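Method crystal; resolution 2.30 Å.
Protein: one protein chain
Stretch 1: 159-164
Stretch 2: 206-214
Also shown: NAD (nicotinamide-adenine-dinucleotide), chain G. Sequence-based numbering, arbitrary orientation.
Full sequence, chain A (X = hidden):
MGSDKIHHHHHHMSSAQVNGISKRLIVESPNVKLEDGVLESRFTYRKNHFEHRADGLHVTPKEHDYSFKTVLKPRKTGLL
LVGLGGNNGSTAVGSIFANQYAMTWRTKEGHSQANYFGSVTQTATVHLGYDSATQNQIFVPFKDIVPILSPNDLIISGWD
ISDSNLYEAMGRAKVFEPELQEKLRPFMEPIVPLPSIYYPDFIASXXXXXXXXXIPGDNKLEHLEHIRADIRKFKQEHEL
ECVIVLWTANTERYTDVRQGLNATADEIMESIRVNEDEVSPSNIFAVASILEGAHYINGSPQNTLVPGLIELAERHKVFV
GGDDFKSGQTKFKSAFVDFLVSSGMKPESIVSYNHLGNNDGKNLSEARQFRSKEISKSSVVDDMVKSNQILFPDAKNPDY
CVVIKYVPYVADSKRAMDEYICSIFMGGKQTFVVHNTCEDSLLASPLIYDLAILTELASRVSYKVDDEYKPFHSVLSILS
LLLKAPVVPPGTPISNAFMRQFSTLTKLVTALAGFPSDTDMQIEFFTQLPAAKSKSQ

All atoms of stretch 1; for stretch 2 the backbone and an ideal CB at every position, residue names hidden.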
# COMPACT_ATOMS: atom_id res chain seq x y z
N TRP A 159 26.11 -14.61 26.89
CA TRP A 159 26.58 -13.41 27.57
C TRP A 159 25.76 -12.17 27.27
O TRP A 159 25.19 -12.02 26.19
CB TRP A 159 27.99 -13.11 27.15
CG TRP A 159 28.98 -14.21 27.32
CD1 TRP A 159 29.83 -14.41 28.38
CD2 TRP A 159 29.28 -15.23 26.37
NE1 TRP A 159 30.61 -15.51 28.15
CE2 TRP A 159 30.30 -16.04 26.92
CE3 TRP A 159 28.77 -15.58 25.10
CZ2 TRP A 159 30.84 -17.15 26.25
CZ3 TRP A 159 29.32 -16.64 24.42
CH2 TRP A 159 30.34 -17.43 25.01
N ASP A 160 25.73 -11.24 28.21
CA ASP A 160 25.11 -9.98 27.94
C ASP A 160 25.68 -8.89 28.80
O ASP A 160 25.86 -9.09 29.98
CB ASP A 160 23.61 -10.05 28.14
CG ASP A 160 22.85 -9.09 27.21
OD1 ASP A 160 23.11 -7.89 27.24
OD2 ASP A 160 22.00 -9.46 26.39
N ILE A 161 25.96 -7.73 28.19
CA ILE A 161 26.40 -6.54 28.93
C ILE A 161 25.32 -6.06 29.93
O ILE A 161 25.61 -5.29 30.84
CB ILE A 161 26.82 -5.40 27.99
CG1 ILE A 161 25.63 -4.91 27.15
CG2 ILE A 161 28.01 -5.85 27.11
CD1 ILE A 161 25.88 -3.60 26.30
N SER A 162 24.08 -6.54 29.77
CA SER A 162 23.00 -6.23 30.72
C SER A 162 22.73 -7.43 31.63
O SER A 162 22.55 -8.55 31.13
CB SER A 162 21.71 -5.91 29.99
OG SER A 162 20.69 -5.68 30.97
N ASP A 163 22.66 -7.21 32.93
CA ASP A 163 22.52 -8.37 33.83
C ASP A 163 21.09 -8.87 34.05
O ASP A 163 20.88 -9.88 34.75
CB ASP A 163 23.24 -8.14 35.18
CG ASP A 163 22.56 -7.11 36.03
OD1 ASP A 163 21.71 -6.36 35.50
OD2 ASP A 163 22.82 -6.97 37.24
N SER A 164 20.11 -8.16 33.47
CA SER A 164 18.70 -8.55 33.53
C SER A 164 18.52 -10.02 33.25
O SER A 164 19.11 -10.55 32.28
CB SER A 164 17.89 -7.75 32.52
OG SER A 164 17.97 -6.37 32.81
N UNK A 206 24.48 5.14 22.51
CA UNK A 206 23.25 5.15 23.30
C UNK A 206 23.03 3.89 24.21
O UNK A 206 22.04 3.81 24.97
CB UNK A 206 22.07 5.29 22.34
N UNK A 207 24.00 2.98 24.18
CA UNK A 207 23.94 1.72 24.91
C UNK A 207 24.66 1.73 26.26
O UNK A 207 24.72 0.70 26.92
CB UNK A 207 24.53 0.61 24.04
N UNK A 208 25.18 2.90 26.67
CA UNK A 208 26.02 3.05 27.88
C UNK A 208 25.29 2.72 29.16
O UNK A 208 25.76 1.89 29.94
CB UNK A 208 26.56 4.48 27.97
N UNK A 209 24.15 3.38 29.36
CA UNK A 209 23.14 3.07 30.40
C UNK A 209 22.85 1.58 30.65
O UNK A 209 22.61 1.18 31.80
CB UNK A 209 21.82 3.75 30.02
N UNK A 210 22.83 0.77 29.59
CA UNK A 210 22.40 -0.63 29.66
C UNK A 210 23.52 -1.56 30.15
O UNK A 210 23.26 -2.68 30.61
CB UNK A 210 21.91 -1.09 28.29
N UNK A 211 24.75 -1.09 30.08
CA UNK A 211 25.91 -1.93 30.27
C UNK A 211 26.36 -1.96 31.73
O UNK A 211 27.15 -1.11 32.15
CB UNK A 211 27.05 -1.45 29.38
N UNK A 212 25.83 -2.93 32.49
CA UNK A 212 26.14 -3.07 33.89
C UNK A 212 26.65 -4.48 34.25
O UNK A 212 26.71 -4.84 35.42
CB UNK A 212 24.90 -2.73 34.72
N UNK A 213 27.01 -5.26 33.23
CA UNK A 213 27.43 -6.66 33.35
C UNK A 213 28.66 -6.85 32.45
O UNK A 213 28.60 -7.58 31.47
CB UNK A 213 26.30 -7.62 32.96
N UNK A 214 29.77 -6.17 32.76
CA UNK A 214 30.98 -6.25 31.93
C UNK A 214 32.24 -6.79 32.60
O UNK A 214 32.50 -6.52 33.78
CB UNK A 214 31.29 -4.85 31.39
PA NAD G . 18.52 -6.34 21.07
O1A NAD G . 18.97 -5.02 21.49
O2A NAD G . 17.20 -6.60 21.67
O5B NAD G . 19.64 -7.38 21.50
C5B NAD G . 20.95 -6.96 21.71
C4B NAD G . 21.39 -7.48 23.07
O4B NAD G . 22.78 -7.67 23.04
C3B NAD G . 21.10 -6.52 24.18
O3B NAD G . 20.76 -7.34 25.28
C2B NAD G . 22.42 -5.88 24.53
O2B NAD G . 22.45 -5.86 25.95
C1B NAD G . 23.41 -6.94 24.05
N9A NAD G . 24.80 -6.55 23.70
C8A NAD G . 25.27 -5.43 23.08
N7A NAD G . 26.61 -5.52 23.00
C5A NAD G . 27.04 -6.67 23.55
C6A NAD G . 28.31 -7.24 23.78
N6A NAD G . 29.46 -6.63 23.46
N1A NAD G . 28.39 -8.44 24.42
C2A NAD G . 27.26 -9.07 24.87
N3A NAD G . 26.05 -8.48 24.68
C4A NAD G . 25.92 -7.30 24.03
O3 NAD G . 18.49 -6.49 19.46
PN NAD G . 17.87 -7.80 18.79
O1N NAD G . 17.99 -8.90 19.79
O2N NAD G . 16.55 -7.45 18.26
O5D NAD G . 18.91 -8.23 17.62
C5D NAD G . 20.31 -8.29 17.87
C4D NAD G . 21.18 -8.18 16.60
O4D NAD G . 20.69 -9.04 15.60
C3D NAD G . 21.23 -6.78 15.99
O3D NAD G . 22.54 -6.53 15.57
C2D NAD G . 20.43 -6.92 14.72
O2D NAD G . 20.84 -6.09 13.65
C1D NAD G . 20.71 -8.36 14.36
N1N NAD G . 19.68 -8.73 13.40
C2N NAD G . 18.37 -8.73 13.77
C3N NAD G . 17.42 -9.05 12.84
C7N NAD G . 16.08 -9.40 13.38
O7N NAD G . 15.93 -9.24 14.77
N7N NAD G . 15.13 -9.86 12.56
C4N NAD G . 17.78 -9.41 11.52
C5N NAD G . 19.11 -9.39 11.16
C6N NAD G . 20.07 -9.04 12.12

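Position 206 has an ideal CB with nothing of stretch 1 within 5.5 Å, so almost any residue would fit; it is Asn206.

At position 207 the CB points toward stretch 1 but stands 5.0 Å from Ile161 CD1, with no polar group of stretch 1 near it. A medium or long side chain, apolar or flexible, would suit. Gln207 occupies it, and its backbone O accepts from the N of position 210 at 3.3 Å. Gln207 NE2 donates back to Asn206 OD1 at 3.0 Å.

At positions 208 and 209 the ideal CB has nothing of stretch 1 within 5.5 Å. The phi/psi of 208 (-63/-54) demands no glycine, and there is room for a CB; the residue is nevertheless Gly208. At 209 stretch 1 sets no preference; the residue is Asp209, which does not touch it.

Position 210 has its CB sideways, 5.1 Å from both Ile161 CD1 and Ser162 CB. The carboxylate of Asp160 and the ribose of NAD lie beyond, inviting a long donor or cation. Arg210 answers: its CG packs 3.9 Å from Ser162 CB, NAD C3B lies over one guanidinium face, and NH1 gives a weak hydrogen bond to NAD O2B (3.3 Å). That same O2B donates to Asp160 OD1 over a very short 2.5 Å, so both stretches meet at one ribose hydroxyl.

At position 211 the ideal CB is 3.9 Å from Ile161 CD1, already at van der Waals distance. A small apolar residue suffices, although the sideways direction does not exclude others. Ala211 makes this contact with its CB, while its CA lies 3.4 Å from Ile161 O in a CA-H...O contact.

Position 212 places its CB sideways, 4.9 Å from Asp163 OD1, with the Asp163 backbone N also available. A short side chain carrying both donor and acceptor would serve the two; an acceptor alone could address only the N. Asn212, with chi1 at 79° (p), does both: Asp163 N donates to its OD1 at 2.9 Å, and its ND2 donates weakly to Asp163 OD1 at 2.9 Å. Its backbone N also gives Ile161 O a weak bond (2.9 Å).

Position 213 points toward stretch 1, its ideal CB a tight 3.2 Å from Ile161 O and 3.4 Å from Asp160 O. With two carbonyls so close, a compact donor such as Asn, Ser or Thr is plausible. Asn213 sends ND2 to Asp160 O (2.8 Å, 143°), and its N bonds weakly to Ile161 O (2.8 Å, 126°).

At position 214 CA-to-CB points sideways and the ideal CB is 5.5 Å from Ile161 CG2, tolerating many residues; Val214 comes no closer with its side chain than 4.6 Å, from its CG1 to Ile161 CB.

Stretch 2 206-214: NQGDRANNV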
# COMPACT_ATOMS: atom_id res chain seq x y z
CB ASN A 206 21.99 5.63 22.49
CG ASN A 206 21.60 4.68 21.33
OD1 ASN A 206 21.52 3.46 21.52
ND2 ASN A 206 21.32 5.27 20.14
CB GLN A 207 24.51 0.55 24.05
CG GLN A 207 23.84 0.38 22.67
CD GLN A 207 22.43 -0.16 22.78
OE1 GLN A 207 22.18 -1.15 23.52
NE2 GLN A 207 21.50 0.47 22.06
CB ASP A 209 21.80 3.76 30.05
CG ASP A 209 21.57 5.07 30.79
OD1 ASP A 209 22.24 5.31 31.83
OD2 ASP A 209 20.72 5.92 30.42
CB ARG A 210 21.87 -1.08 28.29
CG ARG A 210 21.43 -2.53 28.16
CD ARG A 210 21.33 -3.01 26.73
NE ARG A 210 19.96 -2.90 26.25
CZ ARG A 210 19.05 -3.88 26.30
NH1 ARG A 210 19.37 -5.07 26.81
NH2 ARG A 210 17.82 -3.65 25.83
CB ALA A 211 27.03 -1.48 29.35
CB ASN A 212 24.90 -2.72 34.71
CG ASN A 212 23.86 -3.85 34.77
OD1 ASN A 212 23.93 -4.84 34.03
ND2 ASN A 212 22.89 -3.69 35.66
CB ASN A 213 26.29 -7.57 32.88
CG ASN A 213 26.37 -8.98 33.40
OD1 ASN A 213 26.87 -9.23 34.49
ND2 ASN A 213 25.84 -9.94 32.62
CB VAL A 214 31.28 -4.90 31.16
CG1 VAL A 214 30.01 -4.07 30.96
CG2 VAL A 214 32.36 -4.09 31.81
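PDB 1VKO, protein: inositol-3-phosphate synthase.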